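Local coordinates for heat shock protein 16 (PDB 3W1Z) that probably acts as a small heat shock chaperone that binds unfolding proteins, assembling into a 16-subunit particle built on alpha-crystallin domains, at residues V62-D67 with L71-E76; E116-N121 with T125-K130; I39-G44 with V48-E53. One frame throughout, in Å; residues are numbered along the deposited sequence.

Interaction 1. Residues V62-D67 with L71-E76; sequences VQVHYD and LTISGE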
loop_
_atom_site.group_PDB
_atom_site.type_symbol
_atom_site.label_atom_id
_atom_site.label_comp_id
_atom_site.label_asym_id
_atom_site.label_seq_id
_atom_site.Cartn_x
_atom_site.Cartn_y
_atom_site.Cartn_z
ATOM N N VAL B 62 -21.670 32.389 -12.194
ATOM C CA VAL B 62 -20.497 32.050 -11.398
ATOM C C VAL B 62 -20.398 32.966 -10.180
ATOM O O VAL B 62 -20.742 34.145 -10.250
ATOM C CB VAL B 62 -19.193 32.112 -12.239
ATOM C CG1 VAL B 62 -18.997 33.494 -12.836
ATOM C CG2 VAL B 62 -17.981 31.705 -11.407
ATOM N N GLN B 63 -19.966 32.406 -9.054
ATOM C CA GLN B 63 -19.664 33.204 -7.875
ATOM C C GLN B 63 -18.334 32.784 -7.257
ATOM O O GLN B 63 -17.978 31.602 -7.242
ATOM C CB GLN B 63 -20.792 33.138 -6.844
ATOM C CG GLN B 63 -20.994 31.777 -6.221
ATOM C CD GLN B 63 -21.930 31.819 -5.030
ATOM O OE1 GLN B 63 -23.103 31.462 -5.136
ATOM N NE2 GLN B 63 -21.414 32.259 -3.887
ATOM N N VAL B 64 -17.600 33.775 -6.764
ATOM C CA VAL B 64 -16.313 33.553 -6.128
ATOM C C VAL B 64 -16.333 34.179 -4.744
ATOM O O VAL B 64 -16.612 35.369 -4.608
ATOM C CB VAL B 64 -15.178 34.216 -6.931
ATOM C CG1 VAL B 64 -13.852 34.084 -6.192
ATOM C CG2 VAL B 64 -15.087 33.619 -8.325
ATOM N N HIS B 65 -16.053 33.389 -3.713
ATOM C CA HIS B 65 -15.909 33.973 -2.384
ATOM C C HIS B 65 -14.685 33.456 -1.634
ATOM O O HIS B 65 -14.139 32.402 -1.957
ATOM C CB HIS B 65 -17.190 33.832 -1.548
ATOM C CG HIS B 65 -17.520 32.428 -1.151
ATOM N ND1 HIS B 65 -18.643 31.771 -1.601
ATOM C CD2 HIS B 65 -16.887 31.561 -0.321
ATOM C CE1 HIS B 65 -18.684 30.557 -1.079
ATOM N NE2 HIS B 65 -17.629 30.407 -0.299
ATOM N N TYR B 66 -14.258 34.223 -0.636
ATOM C CA TYR B 66 -13.077 33.894 0.147
ATOM C C TYR B 66 -13.396 33.970 1.637
ATOM O O TYR B 66 -13.887 34.993 2.121
ATOM C CB TYR B 66 -11.941 34.860 -0.203
ATOM C CG TYR B 66 -10.658 34.623 0.560
ATOM C CD1 TYR B 66 -9.638 33.851 0.020
ATOM C CD2 TYR B 66 -10.466 35.175 1.820
ATOM C CE1 TYR B 66 -8.467 33.635 0.716
ATOM C CE2 TYR B 66 -9.304 34.962 2.522
ATOM C CZ TYR B 66 -8.307 34.193 1.969
ATOM O OH TYR B 66 -7.146 33.990 2.676
ATOM N N ASP B 67 -13.140 32.882 2.356
ATOM C CA ASP B 67 -13.314 32.879 3.802
ATOM C C ASP B 67 -12.152 32.183 4.507
ATOM O O ASP B 67 -11.914 30.990 4.289
ATOM C CB ASP B 67 -14.634 32.204 4.180
ATOM C CG ASP B 67 -14.960 32.345 5.656
ATOM O OD1 ASP B 67 -14.382 33.234 6.314
ATOM O OD2 ASP B 67 -15.804 31.574 6.153
ATOM N N LEU B 71 -10.510 29.647 -0.698
ATOM C CA LEU B 71 -11.180 30.228 -1.854
ATOM C C LEU B 71 -12.172 29.242 -2.461
ATOM O O LEU B 71 -11.834 28.083 -2.717
ATOM C CB LEU B 71 -10.155 30.651 -2.908
ATOM C CG LEU B 71 -10.704 31.377 -4.137
ATOM C CD1 LEU B 71 -11.239 32.750 -3.756
ATOM C CD2 LEU B 71 -9.640 31.490 -5.221
ATOM N N THR B 72 -13.395 29.709 -2.691
ATOM C CA THR B 72 -14.444 28.873 -3.260
ATOM C C THR B 72 -15.034 29.481 -4.529
ATOM O O THR B 72 -15.462 30.640 -4.543
ATOM C CB THR B 72 -15.581 28.621 -2.250
ATOM O OG1 THR B 72 -15.074 27.888 -1.128
ATOM C CG2 THR B 72 -16.707 27.826 -2.898
ATOM N N ILE B 73 -15.040 28.687 -5.596
ATOM C CA ILE B 73 -15.691 29.064 -6.841
ATOM C C ILE B 73 -16.870 28.132 -7.062
ATOM O O ILE B 73 -16.691 26.923 -7.167
ATOM C CB ILE B 73 -14.744 28.925 -8.048
ATOM C CG1 ILE B 73 -13.459 29.728 -7.833
ATOM C CG2 ILE B 73 -15.451 29.348 -9.325
ATOM C CD1 ILE B 73 -12.306 28.909 -7.282
ATOM N N SER B 74 -18.075 28.683 -7.134
ATOM C CA SER B 74 -19.251 27.838 -7.314
ATOM C C SER B 74 -20.210 28.393 -8.355
ATOM O O SER B 74 -20.078 29.535 -8.789
ATOM C CB SER B 74 -19.970 27.608 -5.982
ATOM O OG SER B 74 -20.429 28.827 -5.430
ATOM N N GLY B 75 -21.167 27.573 -8.767
ATOM C CA GLY B 75 -22.101 27.981 -9.796
ATOM C C GLY B 75 -22.840 26.826 -10.436
ATOM O O GLY B 75 -23.007 25.766 -9.835
ATOM N N GLU B 76 -23.286 27.041 -11.667
ATOM C CA GLU B 76 -24.104 26.063 -12.365
ATOM C C GLU B 76 -23.706 25.974 -13.834
ATOM O O GLU B 76 -23.401 26.987 -14.465
ATOM C CB GLU B 76 -25.574 26.463 -12.250
ATOM C CG GLU B 76 -26.567 25.384 -12.634
ATOM C CD GLU B 76 -28.002 25.845 -12.467
ATOM O OE1 GLU B 76 -28.306 26.993 -12.855
ATOM O OE2 GLU B 76 -28.823 25.065 -11.939
#
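A beta hairpin in the alpha-crystallin domain brings strand 62-67 alongside 71-76, antiparallel at 162° with axes 4.8 Å apart. Val64 pairs with Ile73 and Tyr66 with Leu71 as non-hydrogen-bonded pairs, while Gln63 with Ser74 and His65 with Thr72 are hydrogen-bonded pairs. At the latter, Thr72 N gives its hydrogen to His65 O at 2.9 Å, almost straight at 174°, and His65 N returns a bond to Thr72 O. On the face carrying Gln63, His65, Thr72 and Ser74, the imidazole of His65 is folded across onto the neighbouring strand: CG sits between the backbone N and the carbonyl carbon (chi1 68°), which lays the ring over Thr72, with His65 NE2 3.3 Å from Thr72 CB and one ring face above Thr72 O. The hydroxyl of Thr72 looks elsewhere, to Thr103 of strand 98-105.

The other face is mainly apolar, formed by Val62, Val64, Tyr66, Leu71 and Ile73. Leu71 carries it: its CD1 branch reaches across to Val64 CG1 at 3.8 Å and lies near the plane of the Tyr66 ring, at its edge, 4.2 Å from Tyr66 CB. Farther along, Val62 and Ile73 run side by side, Val62 CG2 meeting Ile73 CG2 at 4.0 Å. Beyond the pair, Val64 and Ile73 both touch Leu124, and Val62 and Val64 also pack on Ile142 of a second subunit. An antiparallel hairpin whose apolar face packs on a second sheet is characteristic of the immunoglobulin-like beta sandwich of the alpha-crystallin domain.

Interaction 2. Residues E116-N121 with T125-K130; sequences EANFSN and TVTLPK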
loop_
_atom_site.group_PDB
_atom_site.type_symbol
_atom_site.label_atom_id
_atom_site.label_comp_id
_atom_site.label_asym_id
_atom_site.label_seq_id
_atom_site.Cartn_x
_atom_site.Cartn_y
_atom_site.Cartn_z
ATOM N N GLU B 116 -9.473 40.099 -6.608
ATOM C CA GLU B 116 -10.278 40.451 -7.775
ATOM C C GLU B 116 -10.341 39.292 -8.778
ATOM O O GLU B 116 -9.413 38.484 -8.861
ATOM C CB GLU B 116 -9.745 41.729 -8.431
ATOM C CG GLU B 116 -8.237 41.738 -8.624
ATOM C CD GLU B 116 -7.706 43.112 -8.972
ATOM O OE1 GLU B 116 -8.487 44.087 -8.915
ATOM O OE2 GLU B 116 -6.506 43.218 -9.300
ATOM N N ALA B 117 -11.441 39.203 -9.525
ATOM C CA ALA B 117 -11.661 38.076 -10.428
ATOM C C ALA B 117 -12.113 38.522 -11.817
ATOM O O ALA B 117 -13.039 39.327 -11.953
ATOM C CB ALA B 117 -12.672 37.102 -9.823
ATOM N N ASN B 118 -11.465 37.978 -12.845
ATOM C CA ASN B 118 -11.787 38.308 -14.229
ATOM C C ASN B 118 -12.244 37.076 -15.004
ATOM O O ASN B 118 -11.522 36.086 -15.083
ATOM C CB ASN B 118 -10.570 38.923 -14.921
ATOM C CG ASN B 118 -9.907 39.998 -14.087
ATOM O OD1 ASN B 118 -9.100 39.705 -13.204
ATOM N ND2 ASN B 118 -10.241 41.253 -14.364
ATOM N N PHE B 119 -13.437 37.141 -15.586
ATOM C CA PHE B 119 -13.979 36.004 -16.324
ATOM C C PHE B 119 -14.063 36.280 -17.821
ATOM O O PHE B 119 -14.832 37.134 -18.260
ATOM C CB PHE B 119 -15.359 35.624 -15.783
ATOM C CG PHE B 119 -15.930 34.378 -16.396
ATOM C CD1 PHE B 119 -17.220 34.365 -16.903
ATOM C CD2 PHE B 119 -15.173 33.222 -16.473
ATOM C CE1 PHE B 119 -17.745 33.216 -17.467
ATOM C CE2 PHE B 119 -15.692 32.072 -17.036
ATOM C CZ PHE B 119 -16.980 32.070 -17.534
ATOM N N SER B 120 -13.269 35.554 -18.602
ATOM C CA SER B 120 -13.283 35.720 -20.052
ATOM C C SER B 120 -13.038 34.410 -20.801
ATOM O O SER B 120 -12.190 33.605 -20.408
ATOM C CB SER B 120 -12.270 36.786 -20.481
ATOM O OG SER B 120 -11.033 36.615 -19.811
ATOM N N ASN B 121 -13.790 34.215 -21.883
ATOM C CA ASN B 121 -13.681 33.027 -22.730
ATOM C C ASN B 121 -13.749 31.708 -21.964
ATOM O O ASN B 121 -12.968 30.792 -22.220
ATOM C CB ASN B 121 -12.410 33.084 -23.580
ATOM C CG ASN B 121 -12.382 34.285 -24.504
ATOM O OD1 ASN B 121 -13.424 34.753 -24.963
ATOM N ND2 ASN B 121 -11.186 34.791 -24.779
ATOM N N THR B 125 -10.217 33.807 -13.910
ATOM C CA THR B 125 -8.943 34.021 -13.239
ATOM C C THR B 125 -9.122 34.824 -11.958
ATOM O O THR B 125 -9.533 35.984 -11.990
ATOM C CB THR B 125 -7.934 34.740 -14.151
ATOM O OG1 THR B 125 -7.652 33.923 -15.294
ATOM C CG2 THR B 125 -6.639 35.012 -13.399
ATOM N N VAL B 126 -8.821 34.192 -10.829
ATOM C CA VAL B 126 -8.842 34.877 -9.543
ATOM C C VAL B 126 -7.420 35.281 -9.177
ATOM O O VAL B 126 -6.478 34.513 -9.375
ATOM C CB VAL B 126 -9.431 33.985 -8.433
ATOM C CG1 VAL B 126 -9.541 34.758 -7.126
ATOM C CG2 VAL B 126 -10.791 33.449 -8.849
ATOM N N THR B 127 -7.265 36.493 -8.656
ATOM C CA THR B 127 -5.952 36.997 -8.277
ATOM C C THR B 127 -5.912 37.414 -6.812
ATOM O O THR B 127 -6.601 38.349 -6.403
ATOM C CB THR B 127 -5.531 38.186 -9.158
ATOM O OG1 THR B 127 -6.695 38.928 -9.544
ATOM C CG2 THR B 127 -4.822 37.694 -10.410
ATOM N N LEU B 128 -5.099 36.714 -6.027
ATOM C CA LEU B 128 -4.963 37.017 -4.609
ATOM C C LEU B 128 -3.566 37.558 -4.315
ATOM O O LEU B 128 -2.582 36.825 -4.395
ATOM C CB LEU B 128 -5.240 35.774 -3.756
ATOM C CG LEU B 128 -6.549 35.009 -3.989
ATOM C CD1 LEU B 128 -6.387 33.942 -5.066
ATOM C CD2 LEU B 128 -7.050 34.390 -2.694
ATOM N N PRO B 129 -3.474 38.855 -3.992
ATOM C CA PRO B 129 -2.178 39.472 -3.698
ATOM C C PRO B 129 -1.633 38.996 -2.358
ATOM O O PRO B 129 -2.374 39.000 -1.378
ATOM C CB PRO B 129 -2.502 40.972 -3.633
ATOM C CG PRO B 129 -3.995 41.098 -3.875
ATOM C CD PRO B 129 -4.593 39.752 -3.668
ATOM N N LYS B 130 -0.362 38.618 -2.307
ATOM C CA LYS B 130 0.237 38.183 -1.050
ATOM C C LYS B 130 0.920 39.335 -0.333
ATOM O O LYS B 130 1.606 40.150 -0.951
ATOM C CB LYS B 130 1.249 37.057 -1.273
ATOM C CG LYS B 130 0.662 35.766 -1.809
ATOM C CD LYS B 130 1.754 34.728 -2.007
ATOM C CE LYS B 130 2.894 35.295 -2.837
ATOM N NZ LYS B 130 3.947 34.282 -3.118
#
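Glu116 O takes two donors from Thr127 in this hairpin of the alpha-crystallin beta sandwich, where strand 116-120 runs antiparallel to 125-129 at the border of one sheet. Thr127 N arrives at 2.9 Å, nearly in line with the carbonyl bond, whereas Thr127 OG1 comes in at 2.8 Å from above the carbonyl plane, 43° out of it. With chi1 at 32°, well short of a staggered value, the threonine hydroxyl is swung over that oxygen and also lies 3.3 Å from Glu116 CG. The return bond, Glu116 N to Thr127 O, is weak at 3.4 Å. An alanine in place of Thr127 would remove the second donor, and Glu116 O is likely to be left held by the backbone N-H alone, with the Glu116 side chain freer to turn.

The next hydrogen-bonded pair is more even. Asn118 N donates to Thr125 O, and Thr125 N donates to Asn118 O in a nearly straight bond of 176°. Thr125 uses its hydroxyl outside the hairpin, on Asp51 of strand 47-53, while the backbone of Val126 bonds to that of Val50 on its other side. Along the opposite border, Ala117 makes backbone hydrogen bonds to a second subunit, and its side chain packs there on Ile140.

Between the two polar pairs, on the buried face, Ala117 and Val126 form the non-hydrogen-bonded pair: Ala117 CB approaches Val126 CG2 at 4.2 Å, and Ala117 CA makes a bent CA-H...O contact with Thr125 O, 3.4 Å away.

Interaction 3. Residues I39-G44 with V48-E53; sequences IDVHEG and VSVDVE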
loop_
_atom_site.group_PDB
_atom_site.type_symbol
_atom_site.label_atom_id
_atom_site.label_comp_id
_atom_site.label_asym_id
_atom_site.label_seq_id
_atom_site.Cartn_x
_atom_site.Cartn_y
_atom_site.Cartn_z
ATOM N N ILE B 39 -8.459 23.277 -12.666
ATOM C CA ILE B 39 -7.778 24.508 -12.282
ATOM C C ILE B 39 -6.257 24.452 -12.408
ATOM O O ILE B 39 -5.641 23.391 -12.295
ATOM C CB ILE B 39 -8.128 24.937 -10.835
ATOM C CG1 ILE B 39 -7.542 23.951 -9.823
ATOM C CG2 ILE B 39 -9.634 25.077 -10.656
ATOM C CD1 ILE B 39 -7.706 24.388 -8.387
ATOM N N ASP B 40 -5.666 25.617 -12.651
ATOM C CA ASP B 40 -4.221 25.793 -12.589
ATOM C C ASP B 40 -3.914 26.826 -11.515
ATOM O O ASP B 40 -4.501 27.905 -11.501
ATOM C CB ASP B 40 -3.677 26.278 -13.934
ATOM C CG ASP B 40 -3.421 25.145 -14.906
ATOM O OD1 ASP B 40 -3.841 24.006 -14.617
ATOM O OD2 ASP B 40 -2.807 25.398 -15.965
ATOM N N VAL B 41 -3.004 26.494 -10.606
ATOM C CA VAL B 41 -2.606 27.439 -9.571
ATOM C C VAL B 41 -1.163 27.877 -9.774
ATOM O O VAL B 41 -0.260 27.045 -9.866
ATOM C CB VAL B 41 -2.767 26.848 -8.159
ATOM C CG1 VAL B 41 -2.447 27.901 -7.109
ATOM C CG2 VAL B 41 -4.175 26.314 -7.965
ATOM N N HIS B 42 -0.953 29.187 -9.854
ATOM C CA HIS B 42 0.388 29.734 -10.013
ATOM C C HIS B 42 0.714 30.681 -8.870
ATOM O O HIS B 42 -0.144 31.435 -8.416
ATOM C CB HIS B 42 0.519 30.469 -11.346
ATOM C CG HIS B 42 0.397 29.572 -12.544
ATOM N ND1 HIS B 42 -0.799 29.033 -12.942
ATOM C CD2 HIS B 42 1.334 29.129 -13.414
ATOM C CE1 HIS B 42 -0.599 28.284 -14.022
ATOM N NE2 HIS B 42 0.679 28.329 -14.323
ATOM N N GLU B 43 1.956 30.639 -8.403
ATOM C CA GLU B 43 2.381 31.537 -7.341
ATOM C C GLU B 43 3.697 32.230 -7.666
ATOM O O GLU B 43 4.736 31.584 -7.800
ATOM C CB GLU B 43 2.509 30.789 -6.011
ATOM C CG GLU B 43 2.744 31.709 -4.822
ATOM C CD GLU B 43 3.216 30.973 -3.585
ATOM O OE1 GLU B 43 3.393 29.740 -3.654
ATOM O OE2 GLU B 43 3.414 31.630 -2.542
ATOM N N GLY B 44 3.642 33.549 -7.795
ATOM C CA GLY B 44 4.845 34.356 -7.824
ATOM C C GLY B 44 5.129 34.727 -6.385
ATOM O O GLY B 44 4.308 34.455 -5.511
ATOM N N VAL B 48 -0.833 35.356 -6.195
ATOM C CA VAL B 48 -1.184 33.985 -6.551
ATOM C C VAL B 48 -2.429 33.977 -7.436
ATOM O O VAL B 48 -3.465 34.544 -7.081
ATOM C CB VAL B 48 -1.382 33.072 -5.312
ATOM C CG1 VAL B 48 -2.268 33.736 -4.275
ATOM C CG2 VAL B 48 -1.955 31.723 -5.727
ATOM N N SER B 49 -2.311 33.344 -8.598
ATOM C CA SER B 49 -3.392 33.323 -9.574
ATOM C C SER B 49 -3.999 31.933 -9.724
ATOM O O SER B 49 -3.283 30.930 -9.773
ATOM C CB SER B 49 -2.891 33.824 -10.930
ATOM O OG SER B 49 -1.810 33.034 -11.396
ATOM N N VAL B 50 -5.325 31.884 -9.794
ATOM C CA VAL B 50 -6.043 30.635 -10.005
ATOM C C VAL B 50 -6.858 30.703 -11.291
ATOM O O VAL B 50 -7.711 31.576 -11.452
ATOM C CB VAL B 50 -6.986 30.315 -8.831
ATOM C CG1 VAL B 50 -7.742 29.022 -9.095
ATOM C CG2 VAL B 50 -6.202 30.223 -7.531
ATOM N N ASP B 51 -6.584 29.780 -12.207
ATOM C CA ASP B 51 -7.292 29.720 -13.480
ATOM C C ASP B 51 -8.252 28.537 -13.508
ATOM O O ASP B 51 -7.831 27.384 -13.465
ATOM C CB ASP B 51 -6.298 29.627 -14.637
ATOM C CG ASP B 51 -5.455 30.878 -14.780
ATOM O OD1 ASP B 51 -6.036 31.981 -14.860
ATOM O OD2 ASP B 51 -4.213 30.759 -14.804
ATOM N N VAL B 52 -9.543 28.842 -13.584
ATOM C CA VAL B 52 -10.595 27.836 -13.523
ATOM C C VAL B 52 -11.326 27.752 -14.859
ATOM O O VAL B 52 -11.738 28.770 -15.411
ATOM C CB VAL B 52 -11.616 28.188 -12.424
ATOM C CG1 VAL B 52 -12.574 27.032 -12.191
ATOM C CG2 VAL B 52 -10.898 28.559 -11.136
ATOM N N GLU B 53 -11.502 26.539 -15.371
ATOM C CA GLU B 53 -12.147 26.359 -16.668
ATOM C C GLU B 53 -13.658 26.210 -16.528
ATOM O O GLU B 53 -14.148 25.248 -15.937
ATOM C CB GLU B 53 -11.562 25.150 -17.399
ATOM C CG GLU B 53 -10.116 25.329 -17.827
ATOM C CD GLU B 53 -9.581 24.133 -18.591
ATOM O OE1 GLU B 53 -10.215 23.059 -18.540
ATOM O OE2 GLU B 53 -8.526 24.270 -19.246
HETATM O O HOH W 1 -3.426 28.700 -16.791
#
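Strands 39-43 and 48-53 run antiparallel at 171°, axes 4.7 Å apart, with Asp40-Asp51 and His42-Ser49 as the hydrogen-bonded pairs. They form a beta hairpin at one border of a sheet in the alpha-crystallin sandwich. Each hydrogen-bonded pair closes a ring of two N-H to O=C bonds: Asp51 N meets Asp40 O and Asp40 N meets Asp51 O. His42 N points at Ser49 O almost straight, at 177°, while the return bond from Ser49 N is more bent, at 150°.

On the mostly apolar face, branches lie side by side. Ile39 puts CG2 beside its own backbone N and against both methyls of Val52, with CG2 3.7 Å from Val52 CG2. Farther on, Val41 CG1 meets Val48 CG2 at 4.1 Å; the latter, anti to the Val48 backbone N, is also 3.3 Å from His42 O. Ile39 and Val50 press on Ile104 of strand 98-105.

The other face is polar and turned to a third subunit, whose strand continues the sheet past 39-43. Asp40 OD1 accepts from the backbone N of Arg95 there. Asp51 divides its carboxylate: OD1 is hydrogen-bonded to the hydroxyl of Thr125 on strand 123-129, and OD2 forms a salt bridge with Arg81 of the third subunit. Arg81 would probably offset part of the charge of Asp51, while Asp40 is held by a backbone N-H. A water joins the two acids as well, donating to Asp51 OD2 at 3.0 Å and weakly, at 3.5 Å, to Asp40 OD2.

Interactions 2 and 3 share one sheet, their centres about 9 Å apart: strands 123-129 and 47-53 are neighbours, and Thr125 OG1 reaches Asp51 OD1 at 2.6 Å. Lys130, just past strand 123-129, forms a salt bridge with Glu43 beside the turn of 39-53. Interaction 1 belongs to the facing sheet, its centre about 12 Å from that of interaction 2, and the sandwich core closes between them: Tyr66 CE1 touches Leu128 CD2 and Leu71 CD2 touches Val126 CG1, both at 3.8 Å. It meets interaction 3 more thinly, through Ile73 CD1 and Val52 CG2 at 4.1 Å. Interactions 1 and 2 both contact the second subunit, 2 and 3 the third.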